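Extracellular subtilisin-like serine proteinase (Vibrio sp. PA-44, PDB 1SH7) probably cleaves peptide bonds inside proteins, as a cold-adapted, calcium-binding serine endopeptidase of the subtilisin (S8) family, represented here by its catalytic domain. Local coordinates at residues N3-L8 with S81-A86; T32-D37 with V92-L97; G71-G76 with I204-Y209; A136-V141 with P167-S172; L197-S202 with K267-L272. All coordinates share one frame; numbering follows the deposited sequence.

Contact 1 of 5, residues N3-L8 with S81-A86; sequences NAIWGL and SQYGVA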
# COMPACT_ATOMS: atom_id res chain seq x y z
N ASN A 3 -5.43 9.37 -19.95
CA ASN A 3 -3.99 9.14 -20.06
C ASN A 3 -3.46 8.43 -18.77
O ASN A 3 -2.28 8.59 -18.38
CB ASN A 3 -3.22 10.48 -20.31
CG ASN A 3 -3.54 11.12 -21.70
OD1 ASN A 3 -3.44 12.35 -21.87
ND2 ASN A 3 -3.87 10.29 -22.69
N ALA A 4 -4.34 7.67 -18.09
CA ALA A 4 -4.00 7.11 -16.80
C ALA A 4 -2.94 6.05 -16.97
O ALA A 4 -2.94 5.34 -17.96
CB ALA A 4 -5.23 6.54 -16.09
N ILE A 5 -2.02 5.99 -16.03
CA ILE A 5 -1.00 4.97 -16.02
C ILE A 5 -1.66 3.67 -15.65
O ILE A 5 -2.78 3.66 -15.10
CB ILE A 5 0.19 5.31 -15.08
CG1 ILE A 5 -0.31 5.62 -13.67
CG2 ILE A 5 1.00 6.48 -15.64
CD1 ILE A 5 0.82 5.68 -12.64
N TRP A 6 -1.01 2.56 -15.98
CA TRP A 6 -1.74 1.28 -16.07
C TRP A 6 -2.26 0.76 -14.75
O TRP A 6 -3.30 0.12 -14.73
CB TRP A 6 -0.89 0.20 -16.73
CG TRP A 6 0.05 -0.53 -15.81
CD1 TRP A 6 1.39 -0.27 -15.61
CD2 TRP A 6 -0.26 -1.68 -15.03
NE1 TRP A 6 1.91 -1.17 -14.71
CE2 TRP A 6 0.93 -2.05 -14.34
CE3 TRP A 6 -1.43 -2.41 -14.79
CZ2 TRP A 6 0.98 -3.16 -13.47
CZ3 TRP A 6 -1.38 -3.49 -13.93
CH2 TRP A 6 -0.18 -3.86 -13.28
N GLY A 7 -1.55 0.97 -13.66
CA GLY A 7 -1.95 0.46 -12.34
C GLY A 7 -3.27 1.05 -11.89
O GLY A 7 -4.22 0.34 -11.50
N LEU A 8 -3.37 2.38 -12.02
CA LEU A 8 -4.60 3.07 -11.72
C LEU A 8 -5.70 2.63 -12.68
O LEU A 8 -6.84 2.37 -12.28
CB LEU A 8 -4.40 4.59 -11.83
CG LEU A 8 -3.35 5.27 -10.95
CD1 LEU A 8 -3.41 6.76 -11.22
CD2 LEU A 8 -3.56 4.93 -9.48
N SER A 81 -1.26 13.46 -7.02
CA SER A 81 -2.28 14.00 -7.92
C SER A 81 -2.37 13.29 -9.29
O SER A 81 -3.46 12.95 -9.75
CB SER A 81 -1.98 15.48 -8.16
OG SER A 81 -2.94 16.04 -9.01
N GLN A 82 -1.24 13.08 -9.96
CA GLN A 82 -1.27 12.49 -11.30
C GLN A 82 -1.26 10.97 -11.21
O GLN A 82 -1.94 10.30 -11.98
CB GLN A 82 -0.06 12.91 -12.15
CG GLN A 82 -0.01 14.38 -12.57
CD GLN A 82 1.12 14.61 -13.59
OE1 GLN A 82 2.25 14.93 -13.22
NE2 GLN A 82 0.81 14.39 -14.85
N TYR A 83 -0.44 10.44 -10.30
CA TYR A 83 -0.15 9.03 -10.31
C TYR A 83 -0.64 8.28 -9.08
O TYR A 83 -0.28 7.13 -8.89
CB TYR A 83 1.36 8.82 -10.50
CG TYR A 83 1.88 9.48 -11.75
CD1 TYR A 83 2.92 10.42 -11.70
CD2 TYR A 83 1.25 9.26 -12.99
CE1 TYR A 83 3.39 11.02 -12.86
CE2 TYR A 83 1.72 9.87 -14.17
CZ TYR A 83 2.78 10.74 -14.09
OH TYR A 83 3.24 11.34 -15.22
N GLY A 84 -1.54 8.87 -8.30
CA GLY A 84 -2.02 8.21 -7.09
C GLY A 84 -3.47 7.81 -7.16
O GLY A 84 -4.26 8.33 -7.98
N VAL A 85 -3.84 6.91 -6.26
CA VAL A 85 -5.20 6.35 -6.17
C VAL A 85 -6.20 7.32 -5.50
O VAL A 85 -7.35 7.46 -5.95
CB VAL A 85 -5.13 5.02 -5.40
CG1 VAL A 85 -6.49 4.45 -5.14
CG2 VAL A 85 -4.26 4.00 -6.15
N ALA A 86 -5.78 7.92 -4.40
CA ALA A 86 -6.64 8.75 -3.55
C ALA A 86 -6.03 10.14 -3.56
O ALA A 86 -5.10 10.46 -2.76
CB ALA A 86 -6.67 8.17 -2.16
O HOH W 1 -2.06 8.59 -14.37

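Contact 2 of 5, residues T32-D37 with V92-L97; sequences TAYVID and VGVRVL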
# COMPACT_ATOMS: atom_id res chain seq x y z
N THR A 32 -6.08 9.77 6.41
CA THR A 32 -4.65 9.95 6.51
C THR A 32 -3.98 8.60 6.27
O THR A 32 -4.39 7.60 6.86
CB THR A 32 -4.30 10.53 7.88
OG1 THR A 32 -4.91 11.83 8.06
CG2 THR A 32 -2.80 10.80 8.02
N ALA A 33 -2.97 8.59 5.41
CA ALA A 33 -2.17 7.40 5.15
C ALA A 33 -0.81 7.61 5.77
O ALA A 33 -0.16 8.61 5.46
CB ALA A 33 -2.01 7.16 3.66
N TYR A 34 -0.41 6.66 6.62
CA TYR A 34 0.88 6.68 7.30
C TYR A 34 1.83 5.79 6.52
O TYR A 34 1.60 4.59 6.40
CB TYR A 34 0.71 6.20 8.75
CG TYR A 34 -0.07 7.17 9.55
CD1 TYR A 34 0.56 8.23 10.22
CD2 TYR A 34 -1.44 7.09 9.61
CE1 TYR A 34 -0.17 9.17 10.93
CE2 TYR A 34 -2.20 8.04 10.31
CZ TYR A 34 -1.55 9.07 10.96
OH TYR A 34 -2.28 10.00 11.66
N VAL A 35 2.89 6.38 5.97
CA VAL A 35 3.82 5.69 5.09
C VAL A 35 5.06 5.34 5.87
O VAL A 35 5.85 6.23 6.21
CB VAL A 35 4.11 6.55 3.86
CG1 VAL A 35 5.09 5.89 2.93
CG2 VAL A 35 2.79 6.89 3.19
N ILE A 36 5.19 4.05 6.21
CA ILE A 36 6.27 3.57 7.07
C ILE A 36 7.33 3.05 6.12
O ILE A 36 7.20 1.99 5.54
CB ILE A 36 5.76 2.47 8.05
CG1 ILE A 36 4.62 3.03 8.94
CG2 ILE A 36 6.89 1.91 8.88
CD1 ILE A 36 3.84 1.96 9.74
N ASP A 37 8.38 3.82 5.94
CA ASP A 37 9.27 3.60 4.82
C ASP A 37 10.56 4.42 4.97
O ASP A 37 11.01 4.65 6.09
CB ASP A 37 8.52 3.94 3.52
CG ASP A 37 8.92 3.06 2.37
OD1 ASP A 37 10.10 3.13 1.97
OD2 ASP A 37 8.10 2.34 1.76
N VAL A 92 1.40 11.13 5.83
CA VAL A 92 2.32 11.34 6.93
C VAL A 92 3.51 10.42 6.78
O VAL A 92 3.33 9.19 6.65
CB VAL A 92 1.62 11.17 8.31
CG1 VAL A 92 2.62 11.35 9.44
CG2 VAL A 92 0.47 12.17 8.47
N GLY A 93 4.73 11.00 6.80
CA GLY A 93 5.98 10.23 6.69
C GLY A 93 6.42 9.64 8.01
O GLY A 93 6.52 10.35 9.00
N VAL A 94 6.64 8.33 8.05
CA VAL A 94 7.19 7.65 9.23
C VAL A 94 8.47 6.95 8.81
O VAL A 94 8.46 5.84 8.27
CB VAL A 94 6.18 6.66 9.86
CG1 VAL A 94 6.70 6.08 11.16
CG2 VAL A 94 4.84 7.36 10.09
N ARG A 95 9.57 7.65 8.94
CA ARG A 95 10.82 7.18 8.41
C ARG A 95 11.50 6.14 9.32
O ARG A 95 11.98 6.46 10.42
CB ARG A 95 11.74 8.35 8.11
CG ARG A 95 13.12 7.95 7.56
CD ARG A 95 13.92 9.14 7.11
NE ARG A 95 15.13 8.71 6.43
CZ ARG A 95 16.37 8.80 6.88
NH1 ARG A 95 17.36 8.33 6.13
NH2 ARG A 95 16.68 9.39 8.02
N VAL A 96 11.54 4.89 8.85
CA VAL A 96 12.19 3.81 9.60
C VAL A 96 13.29 3.10 8.82
O VAL A 96 13.92 2.18 9.37
CB VAL A 96 11.18 2.74 10.09
CG1 VAL A 96 10.11 3.38 11.03
CG2 VAL A 96 10.49 2.02 8.90
N LEU A 97 13.51 3.52 7.56
CA LEU A 97 14.55 2.97 6.69
C LEU A 97 15.48 4.09 6.22
O LEU A 97 15.03 5.20 5.83
CB LEU A 97 13.92 2.27 5.49
CG LEU A 97 12.84 1.21 5.73
CD1 LEU A 97 12.24 0.82 4.40
CD2 LEU A 97 13.41 -0.03 6.43

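Contact 3 of 5, residues G71-G76 with I204-Y209; sequences GTHVAG and IKSAWY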
# COMPACT_ATOMS: atom_id res chain seq x y z
N GLY A 71 10.14 5.46 -0.38
CA GLY A 71 9.08 6.04 0.43
C GLY A 71 8.23 7.07 -0.29
O GLY A 71 6.99 7.07 -0.17
N THR A 72 8.89 7.96 -1.02
CA THR A 72 8.19 8.98 -1.79
C THR A 72 7.36 8.35 -2.90
O THR A 72 6.25 8.79 -3.17
CB THR A 72 9.21 9.98 -2.41
OG1 THR A 72 9.83 10.76 -1.37
CG2 THR A 72 8.52 11.01 -3.30
N HIS A 73 7.93 7.34 -3.53
CA HIS A 73 7.29 6.67 -4.67
C HIS A 73 6.03 5.95 -4.18
O HIS A 73 4.97 6.08 -4.78
CB HIS A 73 8.29 5.72 -5.29
CG HIS A 73 7.87 5.11 -6.58
ND1 HIS A 73 7.01 4.02 -6.63
CD2 HIS A 73 8.24 5.38 -7.85
CE1 HIS A 73 6.86 3.66 -7.90
NE2 HIS A 73 7.60 4.47 -8.65
N VAL A 74 6.16 5.28 -3.04
CA VAL A 74 5.04 4.60 -2.40
C VAL A 74 3.97 5.61 -2.01
O VAL A 74 2.80 5.41 -2.32
CB VAL A 74 5.53 3.81 -1.16
CG1 VAL A 74 4.40 3.39 -0.25
CG2 VAL A 74 6.36 2.59 -1.61
N ALA A 75 4.37 6.72 -1.37
CA ALA A 75 3.40 7.74 -0.99
C ALA A 75 2.71 8.32 -2.21
O ALA A 75 1.52 8.62 -2.18
CB ALA A 75 4.05 8.88 -0.17
N GLY A 76 3.47 8.48 -3.30
CA GLY A 76 2.87 8.97 -4.54
C GLY A 76 1.79 8.06 -5.12
O GLY A 76 0.81 8.54 -5.70
N ILE A 204 5.65 0.50 -12.27
CA ILE A 204 4.78 1.54 -11.72
C ILE A 204 5.47 2.90 -11.67
O ILE A 204 6.52 3.06 -10.99
CB ILE A 204 4.30 1.18 -10.26
CG1 ILE A 204 3.56 -0.17 -10.22
CG2 ILE A 204 3.43 2.28 -9.69
CD1 ILE A 204 2.36 -0.28 -11.11
N LYS A 205 4.89 3.88 -12.33
CA LYS A 205 5.42 5.25 -12.33
C LYS A 205 4.90 6.03 -11.13
O LYS A 205 3.70 6.10 -10.90
CB LYS A 205 5.06 6.00 -13.59
CG LYS A 205 5.76 7.36 -13.68
CD LYS A 205 5.36 8.09 -14.94
CE LYS A 205 6.09 9.41 -15.01
NZ LYS A 205 5.87 10.00 -16.33
N SER A 206 5.79 6.71 -10.42
CA SER A 206 5.38 7.57 -9.30
C SER A 206 6.46 8.57 -8.93
O SER A 206 7.54 8.57 -9.51
CB SER A 206 5.03 6.70 -8.08
OG SER A 206 4.31 7.41 -7.10
N ALA A 207 6.19 9.40 -7.93
CA ALA A 207 7.14 10.40 -7.43
C ALA A 207 8.48 9.82 -6.95
O ALA A 207 8.54 8.66 -6.57
CB ALA A 207 6.50 11.22 -6.33
N TRP A 208 9.54 10.61 -7.04
CA TRP A 208 10.87 10.23 -6.56
C TRP A 208 11.44 11.31 -5.63
O TRP A 208 10.98 12.47 -5.64
CB TRP A 208 11.80 10.00 -7.75
CG TRP A 208 13.04 9.15 -7.47
CD1 TRP A 208 14.36 9.49 -7.69
CD2 TRP A 208 13.06 7.81 -6.96
NE1 TRP A 208 15.18 8.44 -7.37
CE2 TRP A 208 14.41 7.40 -6.91
CE3 TRP A 208 12.06 6.88 -6.58
CZ2 TRP A 208 14.79 6.12 -6.44
CZ3 TRP A 208 12.44 5.61 -6.14
CH2 TRP A 208 13.79 5.24 -6.08
N TYR A 209 12.41 10.95 -4.79
CA TYR A 209 12.85 11.88 -3.73
C TYR A 209 13.50 13.17 -4.24
O TYR A 209 13.56 14.18 -3.51
CB TYR A 209 13.83 11.18 -2.78
CG TYR A 209 15.23 11.04 -3.28
CD1 TYR A 209 15.60 9.99 -4.12
CD2 TYR A 209 16.22 11.94 -2.89
CE1 TYR A 209 16.91 9.85 -4.56
CE2 TYR A 209 17.54 11.82 -3.34
CZ TYR A 209 17.87 10.78 -4.17
OH TYR A 209 19.13 10.62 -4.63

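Contact 4 of 5, residues A136-V141 with P167-S172; sequences ALDSAV and PARVPS. With CA (calcium ion), chain C.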
# COMPACT_ATOMS: atom_id res chain seq x y z
N ALA A 136 8.52 -10.22 17.35
CA ALA A 136 8.40 -8.90 17.97
C ALA A 136 7.77 -7.89 17.01
O ALA A 136 6.86 -7.14 17.41
CB ALA A 136 9.74 -8.40 18.45
N LEU A 137 8.24 -7.85 15.77
CA LEU A 137 7.62 -6.97 14.75
C LEU A 137 6.18 -7.39 14.43
O LEU A 137 5.30 -6.54 14.28
CB LEU A 137 8.45 -6.98 13.47
CG LEU A 137 7.99 -6.12 12.29
CD1 LEU A 137 7.70 -4.65 12.69
CD2 LEU A 137 9.06 -6.21 11.15
N ASP A 138 5.94 -8.69 14.34
CA ASP A 138 4.59 -9.22 14.11
C ASP A 138 3.64 -8.76 15.21
O ASP A 138 2.50 -8.37 14.94
CB ASP A 138 4.57 -10.75 14.11
CG ASP A 138 5.22 -11.36 12.90
OD1 ASP A 138 5.66 -10.62 11.99
OD2 ASP A 138 5.32 -12.63 12.79
N SER A 139 4.12 -8.82 16.44
CA SER A 139 3.31 -8.45 17.61
C SER A 139 2.98 -6.95 17.64
O SER A 139 1.84 -6.56 17.94
CB SER A 139 4.01 -8.90 18.90
OG SER A 139 4.05 -10.32 18.92
N ALA A 140 3.94 -6.12 17.28
CA ALA A 140 3.71 -4.68 17.18
C ALA A 140 2.68 -4.34 16.09
O ALA A 140 1.83 -3.48 16.29
CB ALA A 140 5.01 -3.95 16.89
N VAL A 141 2.74 -5.04 14.95
CA VAL A 141 1.80 -4.76 13.87
C VAL A 141 0.43 -5.22 14.28
O VAL A 141 -0.55 -4.47 14.12
CB VAL A 141 2.26 -5.41 12.55
CG1 VAL A 141 1.17 -5.36 11.49
CG2 VAL A 141 3.50 -4.69 12.08
N PRO A 167 6.83 -8.08 8.12
CA PRO A 167 5.51 -8.37 8.71
C PRO A 167 4.49 -9.04 7.80
O PRO A 167 3.41 -9.25 8.27
CB PRO A 167 4.99 -6.97 9.05
CG PRO A 167 5.54 -6.12 7.98
CD PRO A 167 6.96 -6.65 7.75
N ALA A 168 4.81 -9.38 6.55
CA ALA A 168 3.82 -9.98 5.62
C ALA A 168 2.94 -11.08 6.19
O ALA A 168 1.75 -11.22 5.84
CB ALA A 168 4.53 -10.53 4.39
N ARG A 169 3.53 -11.91 7.03
CA ARG A 169 2.83 -13.09 7.50
C ARG A 169 1.79 -12.80 8.59
O ARG A 169 0.99 -13.68 8.89
CB ARG A 169 3.83 -14.13 7.97
CG ARG A 169 4.58 -13.78 9.24
CD ARG A 169 5.56 -14.85 9.59
NE ARG A 169 6.12 -14.66 10.91
CZ ARG A 169 6.17 -15.58 11.85
NH1 ARG A 169 5.65 -16.80 11.64
NH2 ARG A 169 6.75 -15.28 13.00
N VAL A 170 1.77 -11.59 9.16
CA VAL A 170 0.78 -11.26 10.22
C VAL A 170 -0.63 -11.47 9.71
O VAL A 170 -1.08 -10.74 8.81
CB VAL A 170 0.94 -9.81 10.70
CG1 VAL A 170 -0.22 -9.38 11.61
CG2 VAL A 170 2.25 -9.62 11.45
N PRO A 171 -1.35 -12.47 10.23
CA PRO A 171 -2.66 -12.77 9.66
C PRO A 171 -3.56 -11.55 9.49
O PRO A 171 -4.10 -11.39 8.41
CB PRO A 171 -3.23 -13.81 10.63
CG PRO A 171 -1.98 -14.52 11.14
CD PRO A 171 -0.99 -13.45 11.29
N SER A 172 -3.67 -10.66 10.47
CA SER A 172 -4.68 -9.57 10.41
C SER A 172 -4.29 -8.35 9.55
O SER A 172 -5.04 -7.41 9.38
CB SER A 172 -5.11 -9.16 11.82
OG SER A 172 -4.04 -8.58 12.52
CA CA C . -4.24 -11.23 5.95
O HOH W 2 -1.80 -11.21 6.25
O HOH W 3 -6.36 -10.36 6.41
O HOH W 4 -5.56 -13.27 6.69
O HOH W 5 -3.34 -13.13 4.83

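Contact 5 of 5, residues L197-S202 with K267-L272; sequences LFAPGS and KLLYSL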
# COMPACT_ATOMS: atom_id res chain seq x y z
N LEU A 197 -4.36 -10.57 -1.36
CA LEU A 197 -4.76 -10.17 -2.72
C LEU A 197 -3.57 -9.63 -3.50
O LEU A 197 -2.52 -9.35 -2.92
CB LEU A 197 -5.91 -9.14 -2.71
CG LEU A 197 -5.58 -7.65 -2.47
CD1 LEU A 197 -6.78 -6.74 -2.62
CD2 LEU A 197 -5.00 -7.50 -1.07
N PHE A 198 -3.77 -9.48 -4.82
CA PHE A 198 -2.79 -8.93 -5.73
C PHE A 198 -3.18 -7.49 -6.07
O PHE A 198 -4.36 -7.14 -6.11
CB PHE A 198 -2.76 -9.74 -7.05
CG PHE A 198 -2.14 -11.11 -6.90
CD1 PHE A 198 -2.93 -12.25 -6.73
CD2 PHE A 198 -0.77 -11.27 -6.91
CE1 PHE A 198 -2.37 -13.49 -6.56
CE2 PHE A 198 -0.21 -12.53 -6.73
CZ PHE A 198 -1.01 -13.64 -6.56
N ALA A 199 -2.19 -6.67 -6.40
CA ALA A 199 -2.45 -5.35 -6.97
C ALA A 199 -1.31 -5.01 -7.96
O ALA A 199 -0.27 -5.66 -7.94
CB ALA A 199 -2.50 -4.31 -5.83
N PRO A 200 -1.50 -4.01 -8.83
CA PRO A 200 -0.43 -3.57 -9.74
C PRO A 200 0.91 -3.28 -9.07
O PRO A 200 1.00 -2.42 -8.18
CB PRO A 200 -1.03 -2.31 -10.38
CG PRO A 200 -2.50 -2.58 -10.39
CD PRO A 200 -2.73 -3.22 -9.02
N GLY A 201 1.97 -3.96 -9.52
CA GLY A 201 3.29 -3.75 -8.96
C GLY A 201 4.49 -3.76 -9.88
O GLY A 201 5.59 -3.35 -9.46
N SER A 202 4.29 -4.20 -11.13
CA SER A 202 5.32 -4.15 -12.15
C SER A 202 5.22 -2.87 -12.98
O SER A 202 4.14 -2.50 -13.43
CB SER A 202 5.22 -5.40 -13.02
OG SER A 202 5.74 -6.53 -12.30
N LYS A 267 -7.54 -13.04 -6.22
CA LYS A 267 -8.20 -11.77 -6.00
C LYS A 267 -7.30 -10.62 -6.42
O LYS A 267 -6.16 -10.57 -6.02
CB LYS A 267 -8.57 -11.59 -4.54
CG LYS A 267 -9.61 -12.64 -4.02
CD LYS A 267 -10.16 -12.22 -2.67
CE LYS A 267 -10.96 -13.34 -1.98
NZ LYS A 267 -10.12 -14.47 -1.48
N LEU A 268 -7.84 -9.71 -7.22
CA LEU A 268 -7.14 -8.55 -7.69
C LEU A 268 -7.85 -7.28 -7.20
O LEU A 268 -9.10 -7.16 -7.24
CB LEU A 268 -7.11 -8.57 -9.23
CG LEU A 268 -6.42 -7.43 -9.96
CD1 LEU A 268 -4.94 -7.46 -9.68
CD2 LEU A 268 -6.70 -7.48 -11.46
N LEU A 269 -7.06 -6.31 -6.77
CA LEU A 269 -7.59 -5.05 -6.22
C LEU A 269 -8.55 -4.36 -7.15
O LEU A 269 -8.30 -4.26 -8.35
CB LEU A 269 -6.42 -4.10 -5.98
CG LEU A 269 -6.34 -3.06 -4.88
CD1 LEU A 269 -5.69 -1.77 -5.32
CD2 LEU A 269 -7.54 -2.84 -3.98
N TYR A 270 -9.65 -3.87 -6.56
CA TYR A 270 -10.69 -3.13 -7.23
C TYR A 270 -11.06 -1.95 -6.34
O TYR A 270 -11.27 -2.12 -5.15
CB TYR A 270 -11.90 -4.03 -7.48
CG TYR A 270 -13.05 -3.43 -8.24
CD1 TYR A 270 -12.99 -3.23 -9.62
CD2 TYR A 270 -14.25 -3.12 -7.58
CE1 TYR A 270 -14.09 -2.73 -10.32
CE2 TYR A 270 -15.33 -2.63 -8.27
CZ TYR A 270 -15.25 -2.43 -9.66
OH TYR A 270 -16.34 -1.94 -10.34
N SER A 271 -11.15 -0.77 -6.94
CA SER A 271 -11.14 0.48 -6.19
C SER A 271 -12.55 1.04 -5.92
O SER A 271 -12.68 1.99 -5.15
CB SER A 271 -10.36 1.53 -6.98
OG SER A 271 -11.03 1.87 -8.19
N LEU A 272 -13.55 0.45 -6.57
CA LEU A 272 -14.89 0.99 -6.63
C LEU A 272 -15.85 0.26 -5.70
O LEU A 272 -15.60 -0.88 -5.31
CB LEU A 272 -15.40 0.92 -8.07
CG LEU A 272 -14.57 1.63 -9.15
CD1 LEU A 272 -15.23 1.49 -10.55
CD2 LEU A 272 -14.40 3.09 -8.76

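Contact 1 of 5, residues N3-L8 with S81-A86
I5 against Y83 and L8 against V85 are the two apolar pairs that join the start of the chain to the loop after helix 70-79. In the first, I5 CD1 lies 3.6 Å from Y83 CD2 and also nears Y83 CB, while I5 CG2 comes 3.8 Å from Y83 CE2. Both reach the ring because I5 CG1 sits between its backbone N and carbonyl carbon (chi1 54°). The two side chains cross at about a right angle, and Q82 CB covers one face of the ring, 3.7 Å above its centre. A forked leucine suits the second pair: L8 CD2 touches V85 CG2 at 3.5 Å, whereas L8 CD1 turns to the backbone and lies 3.7 Å from G84 O. A beta-branched valine offers it a compact methyl.

The polar link is indirect. A water accepts from I5 N at 3.1 Å and donates to Q82 O at 2.9 Å, so both backbone groups are satisfied although no hydrogen bond spans the segments directly. I5 is the N-cap residue of helix 6-11, whose D9 is a ligand of the first calcium site.

Around this, E46 accepts from Q82 N and Y83 N, and Y83 OH is hydrogen-bonded to K205 NZ of strand 204-207. V85 also packs on V229 and L232, which places the loop between helix 6-11 and helix 219-236.

Contact 2 of 5, residues T32-D37 with V92-L97
V92 fills the hollow between T32 and Y34 on one face of two parallel strands. Its CG2 meets T32 CG2 at 3.6 Å, and its CB and CG1 lie beside the Y34 ring, with V92 CB 3.7 Å from Y34 CD1. V94 CG2 reaches the edge of that ring, near its plane. I36 fits between V94 and V96: chi1 of -59° sets its CG1 beside the backbone N, alongside V94 CB, and its CG2 anti to that N, where it meets V96 CG2 at 3.6 Å. Branched side chains suit such a row, each bump filling the dip beside its neighbour. On the other face G93, bare of any side chain, lies across from V35, and D37 across from R95 in register, though the guanidinium turns to D56 and D59.

Backbone hydrogen bonds alternate between the strands, from V92 N to A33 O through D37 N to V94 O. D37 O takes two, from V96 N at 2.8 Å and from L97 N at 3.1 Å, the latter above the carbonyl plane.

Strand 32-37 lies between strands 90-95 and 123-127 in the parallel sheet of the subtilase fold and ends on D37, the predicted charge-relay aspartate, beside H70.

Contact 3 of 5, residues G71-G76 with I204-Y209
H73 reaches from helix 70-79 across strand 204-207, touching that segment from root to tip. At the root, H73 CB lies 3.2 Å from A207 O and faces the edge of the W208 indole near CE3. CG is anti to the backbone N (chi1 -172°), which carries the imidazole over S206: S206 CB sits 3.4 Å from the ring centroid and 5° off its normal, a CH-pi contact almost equally distant from all five ring atoms. At the tip, CE1 lies 3.2 Å from I204 O and nears I204 CG2, and the NE2 N-H is shared weakly between I204 O, 2.9 Å away and in the ring plane, and K214 O.

The serine returns the grip: S206 OG donates to H73 O at 2.8 Å, in the carbonyl plane and on a lone pair. Small residues suit this close crossing. G76 has no side chain, and S206 OG approaches its C to 3.3 Å, while T72 CG2 packs on A207 CB.

The strand crosses the helix at 105° as one arm of the hairpin 204-207/213-216. The helix carries the His-Gly-Thr-His signature of subtilases, in which H70 is the predicted charge-relay histidine and H73 the second, here packed against the hairpin.

Contact 4 of 5, residues A136-V141 with P167-S172
D138 and R169 are brought together by their first torsions. D138 CG is anti to the carbonyl carbon (chi1 -71°), swinging the carboxylate off the helix toward the loop; R169 CG stands between its backbone N and carbonyl carbon (chi1 70°), and from there the chain runs extended to NE. The result is a salt bridge with D138 OD2 2.9 Å from R169 NE, the same oxygen lying 3.0 Å from R169 NH2. One carboxylate oxygen thus faces two nitrogens, while the two planar groups are turned 53° apart. The other oxygen, OD1, is hydrogen-bonded to S166 OG, so the aspartate is held at both oxygens.

Next to the carboxylate, V170 slides past D138 in the opposite direction, its CG2 3.6 Å from D138 CA. A type I turn runs from P167 to V170, and the peptide bond before P167 is cis. Between strands 150-154 and 174-179 of the central sheet, the loop also contributes P171 O to the third calcium site: it binds the ion at 2.5 Å, with G173 O, D196 and four waters among the other ligands, an arrangement recalling proteinase K. One of those waters donates to V170 O at 2.7 Å, tying the turn to the metal.

The compact, rigid ring of P167 offers an apolar surface to the helix. Its CD meets L137 CD2 at 4.0 Å and its CB meets V141 CG2 at 4.1 Å, the proline and valine side chains crossing at about a right angle. M127 and L153 pack against P167, and F151 against V141.

Contact 5 of 5, residues L197-S202 with K267-L272
F198 N donates to K267 O at 2.9 Å with an almost straight N-H...O angle of 170°, and L269 N answers by donating to F198 O, also at 2.9 Å. Each bond belongs to a neighbour of L268 and to F198 itself, the pattern of a parallel bridge centred on F198 and L268. The ring of F198 turns an edge to K267 O, with CD1 3.7 Å from it, so an aromatic C-H flanks the bonded carbonyl.

The bridge is made by strand 197-200, the outermost strand of the central parallel sheet of the subtilase fold, while strand 267-268 also pairs antiparallel with 254-255.

Apolar side chains pack around the bridge. L197 CG is in the crowded position between backbone N and carbonyl carbon (chi1 81°), which brings CD1 4.1 Å from L269 CA. A199, with only a methyl, lets L269 fold close: their CB atoms are 3.9 Å apart. L268 CD1 packs at 4.1 Å from F198 CB. K267 contributes its aliphatic root, CB to L197 CB, while its NZ turns away to T265 OG1. L269 and A199 are covered by helix 219-236 through V229 and V226, and I11 of helix 6-11 also touches L269.

In the fold
Contacts 2 and 3, 12 Å apart between centres, lie next to the predicted charge relay: contact 2 supplies D37, and contact 3 follows H70 in the same helix. The D37 side chain lies about 3 Å from that of H70 and about 7 Å from the bound phenylmethanesulfonic acid. Contact 1 touches contact 3 through I5 CD1 with K205 O, and contact 5 through W6 NE1, a probable hydrogen-bond donor to S202 O. Segments 197-202 and 204-209 are nearly continuous in the chain, linking contacts 5 and 3. Contact 4 is far from contact 1, about 29 Å between centres, but about 17 Å from contact 2, and its P167 side chain lies about 8 Å from the same ligand.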